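Local coordinates for DUF871 domain-containing protein (Enterococcus faecalis, PDB 2P0O), which is of unknown function but probably acts as a 6-phospho-N-acetylmuramidase, hydrolysing a phosphorylated muramic acid sugar, at residues 159-164 with 211-216. Sequence-based numbering, arbitrary orientation.
With NA (sodium ion), chain C.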
loop_
_atom_site.group_PDB
_atom_site.type_symbol
_atom_site.label_atom_id
_atom_site.label_comp_id
_atom_site.label_asym_id
_atom_site.label_seq_id
_atom_site.Cartn_x
_atom_site.Cartn_y
_atom_site.Cartn_z
ATOM N N PHE A 159 6.342 17.406 4.993
ATOM C CA PHE A 159 5.697 17.420 6.297
ATOM C C PHE A 159 5.588 16.002 6.842
ATOM O O PHE A 159 5.860 15.757 8.008
ATOM C CB PHE A 159 4.300 18.046 6.179
ATOM C CG PHE A 159 3.398 17.802 7.378
ATOM C CD1 PHE A 159 2.637 16.635 7.477
ATOM C CD2 PHE A 159 3.300 18.751 8.396
ATOM C CE1 PHE A 159 1.776 16.407 8.588
ATOM C CE2 PHE A 159 2.456 18.546 9.499
ATOM C CZ PHE A 159 1.692 17.370 9.600
ATOM N N PHE A 160 5.166 15.081 5.987
ATOM C CA PHE A 160 5.046 13.669 6.319
ATOM C C PHE A 160 6.396 13.114 6.775
ATOM O O PHE A 160 6.471 12.499 7.844
ATOM C CB PHE A 160 4.515 12.954 5.078
ATOM C CG PHE A 160 4.372 11.437 5.192
ATOM C CD1 PHE A 160 3.278 10.868 5.837
ATOM C CD2 PHE A 160 5.279 10.598 4.548
ATOM C CE1 PHE A 160 3.082 9.491 5.871
ATOM C CE2 PHE A 160 5.108 9.199 4.579
ATOM C CZ PHE A 160 4.008 8.645 5.240
ATOM N N ASN A 161 7.456 13.357 5.992
ATOM C CA ASN A 161 8.781 12.850 6.313
ATOM C C ASN A 161 9.283 13.473 7.600
ATOM O O ASN A 161 9.842 12.792 8.463
ATOM C CB ASN A 161 9.777 13.178 5.201
ATOM C CG ASN A 161 9.646 12.257 4.020
ATOM O OD1 ASN A 161 8.909 11.266 4.056
ATOM N ND2 ASN A 161 10.381 12.563 2.958
ATOM N N GLU A 162 9.048 14.775 7.716
ATOM C CA GLU A 162 9.424 15.547 8.888
ATOM C C GLU A 162 8.754 14.995 10.136
ATOM O O GLU A 162 9.409 14.778 11.153
ATOM C CB GLU A 162 9.020 16.999 8.672
ATOM C CG GLU A 162 9.594 17.993 9.641
ATOM C CD GLU A 162 9.232 19.449 9.274
ATOM O OE1 GLU A 162 8.022 19.825 9.268
ATOM O OE2 GLU A 162 10.173 20.222 8.984
ATOM N N LYS A 163 7.445 14.755 10.038
ATOM C CA LYS A 163 6.652 14.258 11.150
ATOM C C LYS A 163 7.104 12.861 11.556
ATOM O O LYS A 163 7.330 12.594 12.730
ATOM C CB LYS A 163 5.164 14.275 10.767
ATOM C CG LYS A 163 4.167 13.910 11.868
ATOM C CD LYS A 163 4.230 14.837 13.076
ATOM C CE LYS A 163 3.489 16.130 12.858
ATOM N NZ LYS A 163 3.721 16.990 14.044
ATOM N N ASN A 164 7.257 11.982 10.574
ATOM C CA ASN A 164 7.591 10.597 10.831
ATOM C C ASN A 164 8.955 10.424 11.517
ATOM O O ASN A 164 9.096 9.601 12.432
ATOM C CB ASN A 164 7.495 9.762 9.543
ATOM C CG ASN A 164 6.078 9.712 8.978
ATOM O OD1 ASN A 164 5.093 10.023 9.667
ATOM N ND2 ASN A 164 5.971 9.332 7.711
HETATM N N MSE A 211 6.180 1.629 2.188
HETATM C CA MSE A 211 6.770 0.598 3.007
HETATM C C MSE A 211 8.301 0.651 2.939
HETATM O O MSE A 211 8.980 0.354 3.930
HETATM C CB MSE A 211 6.244 -0.779 2.583
HETATM C CG MSE A 211 6.490 -1.891 3.647
HETATM SE SE MSE A 211 5.424 -1.561 5.311
HETATM C CE MSE A 211 6.958 -1.758 6.498
ATOM N N ALA A 212 8.850 1.039 1.787
ATOM C CA ALA A 212 10.308 1.141 1.656
ATOM C C ALA A 212 10.852 2.325 2.448
ATOM O O ALA A 212 12.040 2.398 2.737
ATOM C CB ALA A 212 10.716 1.241 0.184
ATOM N N ASP A 213 9.986 3.259 2.818
ATOM C CA ASP A 213 10.478 4.435 3.547
ATOM C C ASP A 213 10.944 4.002 4.943
ATOM O O ASP A 213 10.208 3.303 5.646
ATOM C CB ASP A 213 9.409 5.509 3.631
ATOM C CG ASP A 213 9.922 6.774 4.264
ATOM O OD1 ASP A 213 10.313 7.696 3.505
ATOM O OD2 ASP A 213 9.979 6.844 5.510
ATOM N N PRO A 214 12.173 4.384 5.343
ATOM C CA PRO A 214 12.706 3.901 6.621
ATOM C C PRO A 214 11.935 4.407 7.848
ATOM O O PRO A 214 12.126 3.891 8.954
ATOM C CB PRO A 214 14.149 4.418 6.626
ATOM C CG PRO A 214 14.154 5.554 5.668
ATOM C CD PRO A 214 13.135 5.243 4.623
ATOM N N TYR A 215 11.055 5.384 7.653
ATOM C CA TYR A 215 10.286 5.939 8.769
ATOM C C TYR A 215 8.801 5.572 8.808
ATOM O O TYR A 215 8.053 6.133 9.606
ATOM C CB TYR A 215 10.449 7.459 8.808
ATOM C CG TYR A 215 11.892 7.849 8.960
ATOM C CD1 TYR A 215 12.542 7.703 10.190
ATOM C CD2 TYR A 215 12.621 8.325 7.872
ATOM C CE1 TYR A 215 13.894 8.042 10.336
ATOM C CE2 TYR A 215 13.971 8.671 8.006
ATOM C CZ TYR A 215 14.596 8.526 9.236
ATOM O OH TYR A 215 15.921 8.876 9.365
ATOM N N VAL A 216 8.380 4.656 7.940
ATOM C CA VAL A 216 7.003 4.158 7.942
ATOM C C VAL A 216 7.056 2.697 8.376
ATOM O O VAL A 216 7.880 1.912 7.866
ATOM C CB VAL A 216 6.354 4.261 6.542
ATOM C CG1 VAL A 216 4.926 3.662 6.544
ATOM C CG2 VAL A 216 6.360 5.724 6.056
HETATM NA NA NA C . 9.491 1.200 6.108
HETATM O O HOH W 1 8.643 9.198 6.141
HETATM O O HOH W 2 8.267 9.348 2.294
#
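Asn164, on helix 157-169, meets loop 213-216 chiefly through its CB and its amide ND2. Its CB lies 3.7 Å from Tyr215 O and nearly as close to Tyr215 CB, where the two backbones come nearest. With CG anti to the carbonyl carbon (chi1 -63°), the amide runs alongside Val216, both side chains pointing the same way. OD1 accepts a hydrogen bond from NE2 of His145. Asn164 ND2 sits over the centre of the Phe160 ring, 3.1 Å above its plane, 4.0 Å from Val216 CG2, and donates to a water. That water gives its own hydrogens to Asn161 OD1 and Asp213 OD2, so one molecule joins three side chains. A second water donates to Asn161 OD1 and Asp213 OD1. The oxygens Asn161 OD1 and Asp213 OD1, which as acceptors would not be expected to bond directly, are thus bridged while standing 3.9 Å apart. Beside these waters, Phe160, its CG anti to the backbone N, sends CZ to within 3.8 Å of Val216 CG2, the side chains crossing at about a right angle next to Thr176 of strand 173-178. The N-terminal domain is a TIM barrel: helix 157-169 follows the sixth strand, and loop 213-216 carries the chain from helix 203-212 into the eighth, 218-221. Asp213 shapes that loop. Asp213 OD2 accepts from Tyr215 N at 2.8 Å, the N-H approaching from 33° above the carboxylate plane, in an Asx turn, and a type I beta turn spans Asp213 to Val216. The turn directs Asp213 O and Val216 O onto a sodium ion, at 2.3 and 2.5 Å, with Met211 O (a selenomethionine) as the third protein ligand. Past CB, Tyr215 leads away, its ring roughly across the helix axis, and touches Arg165 and Lys168.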